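Anthranilate-CoA ligase (Stigmatella aurantiaca, PDB 4WV3) is an AMP-binding enzyme of the ANL clan, carrying the AMP-binding enzyme and AMP-binding C-terminal family regions. Local coordinates at residues Val13-Pro21 with Leu228-Ala236; Val41-Leu52 with Val74-Leu83. All coordinates share one frame; numbering follows the deposited sequence.

Contact 1 (Val13-Pro21 with Leu228-Ala236)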
# COMPACT_ATOMS: atom_id res chain seq x y z
N VAL A 13 -10.59 -3.80 -17.59
CA VAL A 13 -9.63 -3.55 -18.67
C VAL A 13 -9.97 -2.22 -19.35
O VAL A 13 -9.15 -1.66 -20.09
CB VAL A 13 -9.62 -4.69 -19.71
CG1 VAL A 13 -10.85 -4.62 -20.60
CG2 VAL A 13 -8.35 -4.65 -20.54
N ASP A 14 -11.17 -1.71 -19.08
CA ASP A 14 -11.59 -0.42 -19.61
C ASP A 14 -10.73 0.71 -19.05
O ASP A 14 -10.60 1.76 -19.67
CB ASP A 14 -13.07 -0.17 -19.30
CG ASP A 14 -13.56 1.14 -19.87
OD1 ASP A 14 -13.80 1.21 -21.09
OD2 ASP A 14 -13.70 2.11 -19.10
N ILE A 15 -10.16 0.48 -17.86
CA ILE A 15 -9.23 1.43 -17.25
C ILE A 15 -8.12 1.78 -18.24
O ILE A 15 -7.71 2.93 -18.36
CB ILE A 15 -8.63 0.86 -15.95
CG1 ILE A 15 -9.71 0.75 -14.87
CG2 ILE A 15 -7.48 1.72 -15.45
CD1 ILE A 15 -10.27 2.08 -14.43
N LEU A 16 -7.65 0.76 -18.95
CA LEU A 16 -6.67 0.94 -20.01
C LEU A 16 -7.34 1.32 -21.33
O LEU A 16 -6.88 2.21 -22.03
CB LEU A 16 -5.86 -0.35 -20.19
CG LEU A 16 -5.13 -0.53 -21.53
CD1 LEU A 16 -4.02 0.48 -21.70
CD2 LEU A 16 -4.60 -1.96 -21.66
N GLU A 17 -8.44 0.64 -21.65
CA GLU A 17 -9.05 0.75 -22.97
C GLU A 17 -9.96 1.97 -23.16
O GLU A 17 -10.49 2.18 -24.25
CB GLU A 17 -9.80 -0.54 -23.32
CG GLU A 17 -8.88 -1.74 -23.49
CD GLU A 17 -9.61 -2.97 -24.00
OE1 GLU A 17 -10.83 -2.88 -24.25
OE2 GLU A 17 -8.96 -4.02 -24.17
N ARG A 18 -10.13 2.78 -22.12
CA ARG A 18 -10.89 4.02 -22.26
C ARG A 18 -9.99 5.10 -22.87
O ARG A 18 -10.45 6.20 -23.17
CB ARG A 18 -11.44 4.49 -20.91
CG ARG A 18 -10.38 4.92 -19.91
CD ARG A 18 -10.93 5.00 -18.49
NE ARG A 18 -11.80 6.16 -18.29
CZ ARG A 18 -13.13 6.10 -18.30
NH1 ARG A 18 -13.75 4.95 -18.51
NH2 ARG A 18 -13.84 7.20 -18.10
N ASN A 19 -8.72 4.77 -23.04
CA ASN A 19 -7.75 5.68 -23.64
C ASN A 19 -7.56 5.41 -25.13
O ASN A 19 -7.04 6.25 -25.86
CB ASN A 19 -6.41 5.58 -22.93
CG ASN A 19 -6.49 5.98 -21.47
OD1 ASN A 19 -6.56 7.16 -21.15
ND2 ASN A 19 -6.48 4.99 -20.58
N LEU A 20 -7.97 4.22 -25.57
CA LEU A 20 -7.86 3.85 -26.97
C LEU A 20 -9.10 4.30 -27.73
O LEU A 20 -10.21 4.22 -27.20
CB LEU A 20 -7.64 2.34 -27.12
CG LEU A 20 -6.28 1.77 -26.69
CD1 LEU A 20 -5.14 2.67 -27.15
CD2 LEU A 20 -6.21 1.54 -25.19
N PRO A 21 -8.92 4.75 -28.98
CA PRO A 21 -7.63 4.82 -29.67
C PRO A 21 -6.99 6.21 -29.61
O PRO A 21 -5.94 6.40 -30.23
CB PRO A 21 -8.02 4.51 -31.11
CG PRO A 21 -9.37 5.16 -31.25
CD PRO A 21 -10.04 5.05 -29.90
N LEU A 228 -0.98 3.23 -11.43
CA LEU A 228 -1.42 2.49 -12.60
C LEU A 228 -2.90 2.72 -12.91
O LEU A 228 -3.23 3.33 -13.93
CB LEU A 228 -1.16 0.99 -12.40
CG LEU A 228 -0.68 0.22 -13.64
CD1 LEU A 228 -0.72 -1.28 -13.38
CD2 LEU A 228 -1.52 0.58 -14.85
N ILE A 229 -3.77 2.23 -12.04
CA ILE A 229 -5.21 2.32 -12.25
C ILE A 229 -5.70 3.76 -12.29
O ILE A 229 -6.44 4.15 -13.19
CB ILE A 229 -5.98 1.55 -11.17
CG1 ILE A 229 -5.50 0.10 -11.10
CG2 ILE A 229 -7.48 1.60 -11.44
CD1 ILE A 229 -5.62 -0.65 -12.41
N PHE A 230 -5.26 4.56 -11.32
CA PHE A 230 -5.70 5.95 -11.22
C PHE A 230 -5.18 6.84 -12.37
O PHE A 230 -5.97 7.56 -12.98
CB PHE A 230 -5.36 6.56 -9.85
CG PHE A 230 -5.97 5.84 -8.67
CD1 PHE A 230 -6.89 4.82 -8.85
CD2 PHE A 230 -5.62 6.20 -7.38
CE1 PHE A 230 -7.44 4.16 -7.77
CE2 PHE A 230 -6.18 5.55 -6.29
CZ PHE A 230 -7.09 4.53 -6.49
N PRO A 231 -3.87 6.81 -12.67
CA PRO A 231 -3.41 7.69 -13.75
C PRO A 231 -3.93 7.29 -15.13
O PRO A 231 -4.23 8.16 -15.94
CB PRO A 231 -1.88 7.54 -13.70
CG PRO A 231 -1.65 6.22 -13.06
CD PRO A 231 -2.74 6.09 -12.04
N TRP A 232 -4.02 5.99 -15.39
CA TRP A 232 -4.50 5.52 -16.69
C TRP A 232 -5.99 5.77 -16.87
O TRP A 232 -6.49 5.81 -18.00
CB TRP A 232 -4.18 4.03 -16.89
CG TRP A 232 -2.74 3.78 -17.23
CD1 TRP A 232 -1.70 4.66 -17.13
CD2 TRP A 232 -2.18 2.57 -17.75
NE1 TRP A 232 -0.53 4.07 -17.54
CE2 TRP A 232 -0.80 2.79 -17.93
CE3 TRP A 232 -2.71 1.32 -18.09
CZ2 TRP A 232 0.06 1.81 -18.42
CZ3 TRP A 232 -1.86 0.34 -18.57
CH2 TRP A 232 -0.49 0.60 -18.74
N TYR A 233 -6.69 5.95 -15.76
CA TYR A 233 -8.12 6.25 -15.79
C TYR A 233 -8.37 7.63 -16.40
O TYR A 233 -9.44 7.88 -16.97
CB TYR A 233 -8.70 6.17 -14.38
CG TYR A 233 -10.18 6.50 -14.28
CD1 TYR A 233 -11.13 5.59 -14.73
CD2 TYR A 233 -10.61 7.70 -13.74
CE1 TYR A 233 -12.48 5.88 -14.64
CE2 TYR A 233 -11.96 7.99 -13.64
CZ TYR A 233 -12.89 7.08 -14.10
OH TYR A 233 -14.23 7.38 -14.01
N VAL A 234 -7.39 8.52 -16.28
CA VAL A 234 -7.51 9.87 -16.82
C VAL A 234 -6.56 10.12 -17.99
O VAL A 234 -6.54 11.22 -18.55
CB VAL A 234 -7.27 10.94 -15.74
CG1 VAL A 234 -8.29 10.80 -14.62
CG2 VAL A 234 -5.86 10.85 -15.20
N GLY A 235 -5.78 9.11 -18.35
CA GLY A 235 -4.88 9.22 -19.48
C GLY A 235 -3.46 9.61 -19.11
O GLY A 235 -2.62 9.82 -19.99
N ALA A 236 -3.19 9.72 -17.82
CA ALA A 236 -1.86 10.07 -17.34
C ALA A 236 -0.91 8.89 -17.48
O ALA A 236 -1.34 7.74 -17.61
CB ALA A 236 -1.92 10.53 -15.89
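N19 reaches the C-terminal end of helix 221-234, where its ND2 donates to W232 O at 2.7 Å in a nearly straight bond (170°). That helix closes in a Schellman motif, with G235 as the C-prime residue at positive phi; A236 N bonds to P231 O and G235 N, weakly, to W232 O. N19 ND2 also gives a bond to L16 O of its own segment, meeting that oxygen from above the carbonyl plane, so one amide nitrogen bridges a carbonyl of each segment. Next to it, R18 NE donates to Y233 O at 3.2 Å, on a lone pair in the carbonyl plane. The R18 chain is bent at chi3 (-73°), which turns the guanidinium back along Y233; the two planes lie 15° apart, and Y233 CE1 sits over the centre of one guanidinium face. Y233 OH is bonded elsewhere, to Q197 of helix 191-204. Beside these polar bonds, apolar side chains pack. I15 sets CD1 against Y233 CD1 at 3.6 Å and CG2 against I229 CG2 at 4.0 Å, crossing I229 at about a right angle. L16 lies alongside W232, pointing the same way, with CD1 3.8 Å from CZ3 of the indole. In a second shell, D14 fixes the rotation of the R18 head: its OD2 takes NH1 in a 2.9 Å salt bridge at the guanidinium edge, in plane.

Contact 2 (Val41-Leu52 with Val74-Leu83)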
# COMPACT_ATOMS: atom_id res chain seq x y z
N VAL A 41 0.76 -1.47 -24.87
CA VAL A 41 0.31 -2.15 -23.65
C VAL A 41 -0.94 -2.97 -23.94
O VAL A 41 -1.05 -4.12 -23.50
CB VAL A 41 0.02 -1.14 -22.52
CG1 VAL A 41 -0.63 -1.85 -21.34
CG2 VAL A 41 1.29 -0.43 -22.10
N SER A 42 -1.87 -2.39 -24.69
CA SER A 42 -3.11 -3.07 -25.04
C SER A 42 -2.85 -4.29 -25.92
O SER A 42 -3.46 -5.33 -25.74
CB SER A 42 -4.07 -2.11 -25.74
OG SER A 42 -5.26 -2.78 -26.11
N ASN A 43 -1.93 -4.14 -26.87
CA ASN A 43 -1.58 -5.24 -27.77
C ASN A 43 -0.95 -6.41 -27.02
O ASN A 43 -1.32 -7.56 -27.23
CB ASN A 43 -0.63 -4.76 -28.86
CG ASN A 43 -1.30 -3.82 -29.85
OD1 ASN A 43 -2.51 -3.85 -30.02
ND2 ASN A 43 -0.50 -2.98 -30.50
N GLU A 44 -0.01 -6.10 -26.14
CA GLU A 44 0.69 -7.13 -25.38
C GLU A 44 -0.25 -7.81 -24.39
O GLU A 44 -0.15 -9.01 -24.15
CB GLU A 44 1.91 -6.53 -24.66
CG GLU A 44 2.77 -7.56 -23.95
CD GLU A 44 4.17 -7.05 -23.66
OE1 GLU A 44 4.81 -6.53 -24.59
OE2 GLU A 44 4.62 -7.16 -22.50
N ALA A 45 -1.16 -7.03 -23.82
CA ALA A 45 -2.14 -7.56 -22.88
C ALA A 45 -3.09 -8.52 -23.59
O ALA A 45 -3.48 -9.55 -23.03
CB ALA A 45 -2.92 -6.43 -22.22
N ASN A 46 -3.47 -8.18 -24.82
CA ASN A 46 -4.33 -9.04 -25.62
C ASN A 46 -3.63 -10.34 -26.00
O ASN A 46 -4.26 -11.38 -26.14
CB ASN A 46 -4.83 -8.31 -26.86
CG ASN A 46 -5.78 -7.18 -26.54
OD1 ASN A 46 -6.40 -7.16 -25.47
ND2 ASN A 46 -5.90 -6.22 -27.45
N GLN A 47 -2.31 -10.25 -26.16
CA GLN A 47 -1.50 -11.44 -26.43
C GLN A 47 -1.43 -12.32 -25.19
O GLN A 47 -1.49 -13.54 -25.28
CB GLN A 47 -0.09 -11.04 -26.87
CG GLN A 47 -0.03 -10.43 -28.26
CD GLN A 47 1.38 -10.10 -28.69
OE1 GLN A 47 2.16 -9.53 -27.93
NE2 GLN A 47 1.73 -10.47 -29.92
N VAL A 48 -1.31 -11.68 -24.03
CA VAL A 48 -1.30 -12.39 -22.76
C VAL A 48 -2.63 -13.10 -22.53
O VAL A 48 -2.66 -14.28 -22.17
CB VAL A 48 -1.01 -11.44 -21.58
CG1 VAL A 48 -1.29 -12.13 -20.25
CG2 VAL A 48 0.42 -10.95 -21.63
N GLY A 49 -3.72 -12.38 -22.76
CA GLY A 49 -5.05 -12.94 -22.63
C GLY A 49 -5.27 -14.14 -23.54
O GLY A 49 -5.81 -15.16 -23.12
N ASN A 50 -4.84 -14.01 -24.79
CA ASN A 50 -4.92 -15.11 -25.75
C ASN A 50 -4.02 -16.28 -25.36
O ASN A 50 -4.40 -17.44 -25.51
CB ASN A 50 -4.57 -14.63 -27.16
CG ASN A 50 -5.71 -13.86 -27.81
OD1 ASN A 50 -6.88 -14.22 -27.66
ND2 ASN A 50 -5.37 -12.80 -28.53
N ALA A 51 -2.83 -15.96 -24.87
CA ALA A 51 -1.87 -16.99 -24.47
C ALA A 51 -2.36 -17.78 -23.26
O ALA A 51 -2.08 -18.97 -23.14
CB ALA A 51 -0.51 -16.37 -24.19
N LEU A 52 -3.08 -17.10 -22.38
CA LEU A 52 -3.65 -17.75 -21.20
C LEU A 52 -4.76 -18.72 -21.59
O LEU A 52 -4.96 -19.75 -20.94
CB LEU A 52 -4.17 -16.71 -20.21
CG LEU A 52 -3.10 -15.92 -19.45
CD1 LEU A 52 -3.71 -14.71 -18.76
CD2 LEU A 52 -2.40 -16.81 -18.44
N VAL A 74 2.36 -5.17 -15.74
CA VAL A 74 1.15 -4.47 -16.16
C VAL A 74 0.41 -5.22 -17.27
O VAL A 74 -0.81 -5.42 -17.19
CB VAL A 74 1.46 -3.04 -16.63
CG1 VAL A 74 0.19 -2.38 -17.15
CG2 VAL A 74 2.07 -2.23 -15.50
N THR A 75 1.13 -5.62 -18.30
CA THR A 75 0.53 -6.32 -19.43
C THR A 75 -0.07 -7.67 -19.01
O THR A 75 -1.09 -8.10 -19.54
CB THR A 75 1.52 -6.53 -20.59
OG1 THR A 75 2.69 -7.20 -20.11
CG2 THR A 75 1.93 -5.19 -21.18
N SER A 76 0.58 -8.32 -18.05
CA SER A 76 0.06 -9.57 -17.51
C SER A 76 -1.23 -9.30 -16.75
O SER A 76 -2.22 -10.03 -16.90
CB SER A 76 1.08 -10.24 -16.59
OG SER A 76 2.23 -10.64 -17.31
N PHE A 77 -1.23 -8.25 -15.94
CA PHE A 77 -2.38 -7.89 -15.13
C PHE A 77 -3.62 -7.63 -15.98
O PHE A 77 -4.68 -8.21 -15.73
CB PHE A 77 -2.07 -6.65 -14.27
CG PHE A 77 -3.20 -6.23 -13.38
CD1 PHE A 77 -3.39 -6.83 -12.14
CD2 PHE A 77 -4.08 -5.24 -13.78
CE1 PHE A 77 -4.43 -6.44 -11.32
CE2 PHE A 77 -5.13 -4.85 -12.96
CZ PHE A 77 -5.30 -5.45 -11.73
N PHE A 78 -3.49 -6.76 -16.97
CA PHE A 78 -4.63 -6.43 -17.83
C PHE A 78 -4.97 -7.56 -18.80
O PHE A 78 -6.09 -7.64 -19.29
CB PHE A 78 -4.38 -5.12 -18.57
CG PHE A 78 -4.64 -3.90 -17.73
CD1 PHE A 78 -5.93 -3.48 -17.47
CD2 PHE A 78 -3.58 -3.18 -17.19
CE1 PHE A 78 -6.17 -2.36 -16.70
CE2 PHE A 78 -3.82 -2.06 -16.42
CZ PHE A 78 -5.11 -1.65 -16.17
N GLY A 79 -4.01 -8.43 -19.06
CA GLY A 79 -4.26 -9.62 -19.86
C GLY A 79 -5.16 -10.58 -19.11
O GLY A 79 -6.05 -11.20 -19.69
N ILE A 80 -4.91 -10.72 -17.81
CA ILE A 80 -5.70 -11.59 -16.94
C ILE A 80 -7.10 -11.03 -16.72
O ILE A 80 -8.09 -11.75 -16.84
CB ILE A 80 -5.01 -11.77 -15.57
CG1 ILE A 80 -3.67 -12.48 -15.73
CG2 ILE A 80 -5.91 -12.55 -14.63
CD1 ILE A 80 -2.75 -12.30 -14.54
N VAL A 81 -7.17 -9.74 -16.41
CA VAL A 81 -8.44 -9.08 -16.11
C VAL A 81 -9.39 -9.09 -17.31
O VAL A 81 -10.58 -9.38 -17.17
CB VAL A 81 -8.22 -7.63 -15.62
CG1 VAL A 81 -9.54 -6.88 -15.55
CG2 VAL A 81 -7.52 -7.63 -14.27
N LYS A 82 -8.86 -8.78 -18.49
CA LYS A 82 -9.67 -8.74 -19.70
C LYS A 82 -10.26 -10.10 -20.03
O LYS A 82 -11.35 -10.20 -20.60
CB LYS A 82 -8.83 -8.24 -20.88
CG LYS A 82 -9.61 -8.08 -22.17
CD LYS A 82 -8.81 -7.34 -23.22
CE LYS A 82 -9.62 -7.15 -24.49
NZ LYS A 82 -8.90 -6.30 -25.48
N LEU A 83 -9.54 -11.15 -19.65
CA LEU A 83 -9.97 -12.52 -19.93
C LEU A 83 -11.09 -12.94 -18.98
O LEU A 83 -11.77 -13.94 -19.21
CB LEU A 83 -8.79 -13.47 -19.82
CG LEU A 83 -8.94 -14.81 -20.53
CD1 LEU A 83 -9.22 -14.57 -22.00
CD2 LEU A 83 -7.70 -15.67 -20.34
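K82 NZ is gripped by several groups: N46 OD1 takes it at 2.6 Å, E17 OE2 forms a salt bridge, and L159 O adds a weak bond. The lysine has CG anti to the backbone N (chi1 -176°) and every later torsion extended, which carries NZ across to helix 38-54. The N46 side chain starts away from helix 71-83, yet its amide swings back to the lysine, while ND2 bonds to T157 O and thereby holds the amide in place. On the other flank of helix 38-54 from N46, T75 CG2 packs on the aliphatic part of E44, 3.7 Å from its CB. T75 OG1 has both E44 OE2 and A71 O within reach as possible acceptors, and E44 OE1 has its salt-bridge partner in R34. Helix 71-83 is the connection of a beta-alpha-beta unit between the neighbouring parallel strands 62-66 and 86-89, and helix 38-54 packs across it at a signed crossing angle of -57°, the axes of the two segments 7.4 Å apart. Small residues permit this closeness: A45 and G49, one turn apart, meet G79, A45 O lying against G79 CA and G49 CA against G79 O. A45 CA also makes a CA-H...O contact to T75 O at 3.5 Å. V48 lays CG1 over the bare CA of G79. One turn further on, L52 reaches I80 CG1 with CD1 at 3.8 Å, and L83 CD2 comes to L52 CB at 3.7 Å.

From the N terminus the chain runs through 13-21, makes the hairpin of strands 27-30 and 35-37, and enters helix 38-54. Contact 2 is local: 22 residues on, it closes the loop around strand 62-66 by returning helix 71-83 to helix 38-54. Contact 1 closes a far longer loop, with 206 residues between its segments, that holds all of contact 2; it ends just before strand 237-239, which pairs with strand 27-30. The two contacts share a boundary. W232 CH2 lies 3.4 Å from V74 CG1 and 3.6 Å from V41 CG1, and L228 packs on V74, joining the nine-stranded mixed sheet's helix 221-234 to the helices beside the five-stranded parallel sheet.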